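Local coordinates for protein NUDIX hydrolase (PDB 2B0V) that probably hydrolyses phosphate-linked substrates such as nucleoside di- and triphosphates and thiamine diphosphate, with magnesium as cofactor, as a monomeric Nudix enzyme, at residues V9-V14 with S53-E58. Numbering follows the deposited sequence.
Sequences VTVAAV and SREVLE
Ala-13 and Val-56 meet where strand 9-14 passes closest to helix 53-58, and the pair is a worked example of a strand alanine, with its single methyl, meeting one branch of a helix valine. Only methyl groups touch: Ala-13 CB and Val-56 CG2 are 3.4 Å apart, tighter than usual carbon packing, while the two CA atoms are 7.0 Å apart. The CB of Val-56 does not point straight at the strand; with CG1 set anti to the backbone N (chi1 176°), the other branch, CG2, is the one that reaches Ala-13. Two residues back along the strand, on the same face, Val-11 makes a looser apolar contact, its CG2 lying 3.9 Å from Glu-55 CG. These two side chains cross at about a right angle, and Glu-55 offers only its aliphatic part to the valine. A bend at chi2 (-61°) turns its carboxylate away from the methyl and toward Arg-54, whose NH1 is 2.9 Å from Glu-55 OE2 in a salt bridge with a weak hydrogen bond. The same NH1 donates to Glu-58 OE1 at 3.0 Å; that oxygen lies in the guanidinium plane but is approached from well above its own carboxylate plane. One arginine nitrogen thus ties together acids one and four residues further along the helix, and Arg-54 NH2 adds a salt bridge to Glu-46 and a bond to the carbonyl of His-41. This charged cluster belongs to the Nudix box, the loop-helix-loop motif whose glutamates typically bind magnesium in this family, although no magnesium is present here. Helix 48-60 packs on one face of strand 8-17, where Ile-48, Ala-51 and Cys-52 also cover Val-11, and Phe-64 of strand 62-77 touches both Ala-13 and Val-56; strands 39-41 and 82-96 pair with strand 8-17 within the mixed sheet.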
# COMPACT_ATOMS: atom_id res chain seq x y z
N VAL A 9 5.79 11.62 -2.44
CA VAL A 9 6.31 10.29 -2.07
C VAL A 9 5.25 9.54 -1.29
O VAL A 9 4.68 10.07 -0.30
CB VAL A 9 7.61 10.40 -1.28
CG1 VAL A 9 8.07 9.00 -0.81
CG2 VAL A 9 8.69 11.07 -2.17
N THR A 10 4.94 8.34 -1.76
CA THR A 10 3.88 7.56 -1.13
C THR A 10 4.47 6.18 -0.86
O THR A 10 5.54 5.79 -1.40
CB THR A 10 2.64 7.36 -2.04
OG1 THR A 10 3.04 6.73 -3.26
CG2 THR A 10 2.00 8.75 -2.37
N VAL A 11 3.73 5.40 -0.09
CA VAL A 11 4.14 4.03 0.23
C VAL A 11 2.93 3.10 0.09
O VAL A 11 1.78 3.56 0.18
CB VAL A 11 4.67 3.92 1.67
CG1 VAL A 11 5.95 4.71 1.82
CG2 VAL A 11 3.57 4.39 2.68
N ALA A 12 3.18 1.82 -0.16
CA ALA A 12 2.11 0.86 -0.29
C ALA A 12 2.63 -0.51 0.11
O ALA A 12 3.82 -0.78 -0.04
CB ALA A 12 1.61 0.83 -1.73
N ALA A 13 1.75 -1.36 0.63
CA ALA A 13 2.13 -2.68 1.11
C ALA A 13 1.41 -3.76 0.36
O ALA A 13 0.17 -3.73 0.27
CB ALA A 13 1.78 -2.81 2.63
N VAL A 14 2.19 -4.73 -0.15
CA VAL A 14 1.69 -5.96 -0.71
C VAL A 14 1.76 -7.01 0.38
O VAL A 14 2.86 -7.41 0.79
CB VAL A 14 2.46 -6.40 -1.99
CG1 VAL A 14 1.95 -7.77 -2.48
CG2 VAL A 14 2.30 -5.35 -3.11
N SER A 53 4.71 0.81 7.36
CA SER A 53 4.11 0.09 8.48
C SER A 53 2.99 0.91 9.10
O SER A 53 1.97 0.34 9.51
CB SER A 53 5.16 -0.22 9.52
OG SER A 53 6.13 -1.09 8.95
N ARG A 54 3.18 2.22 9.19
CA ARG A 54 2.17 3.12 9.77
C ARG A 54 0.90 3.03 8.94
O ARG A 54 -0.19 2.90 9.49
CB ARG A 54 2.66 4.55 9.79
CG ARG A 54 1.58 5.54 10.21
CD ARG A 54 2.09 6.98 10.28
NE ARG A 54 2.70 7.43 9.02
CZ ARG A 54 2.01 7.70 7.91
NH1 ARG A 54 0.69 7.56 7.88
NH2 ARG A 54 2.66 8.12 6.82
N GLU A 55 1.03 3.09 7.61
CA GLU A 55 -0.14 3.02 6.76
C GLU A 55 -0.89 1.70 6.89
O GLU A 55 -2.13 1.70 6.93
CB GLU A 55 0.23 3.32 5.32
CG GLU A 55 0.51 4.84 5.01
CD GLU A 55 -0.67 5.79 5.25
OE1 GLU A 55 -1.82 5.34 5.46
OE2 GLU A 55 -0.42 7.01 5.24
N VAL A 56 -0.18 0.57 6.96
CA VAL A 56 -0.85 -0.70 7.17
C VAL A 56 -1.66 -0.69 8.46
O VAL A 56 -2.85 -1.05 8.46
CB VAL A 56 0.12 -1.90 7.17
CG1 VAL A 56 -0.61 -3.20 7.50
CG2 VAL A 56 0.84 -1.97 5.79
N LEU A 57 -1.04 -0.21 9.54
CA LEU A 57 -1.78 -0.16 10.80
C LEU A 57 -2.98 0.79 10.76
O LEU A 57 -4.09 0.42 11.23
CB LEU A 57 -0.80 0.20 11.93
CG LEU A 57 -1.37 0.38 13.32
CD1 LEU A 57 -1.97 -0.94 13.80
CD2 LEU A 57 -0.32 0.88 14.28
N GLU A 58 -2.77 2.01 10.23
CA GLU A 58 -3.81 3.04 10.25
C GLU A 58 -5.00 2.71 9.36
O GLU A 58 -6.14 3.14 9.65
CB GLU A 58 -3.26 4.40 9.86
CG GLU A 58 -2.27 4.88 10.92
CD GLU A 58 -1.68 6.27 10.68
OE1 GLU A 58 -1.69 6.73 9.52
OE2 GLU A 58 -1.19 6.86 11.69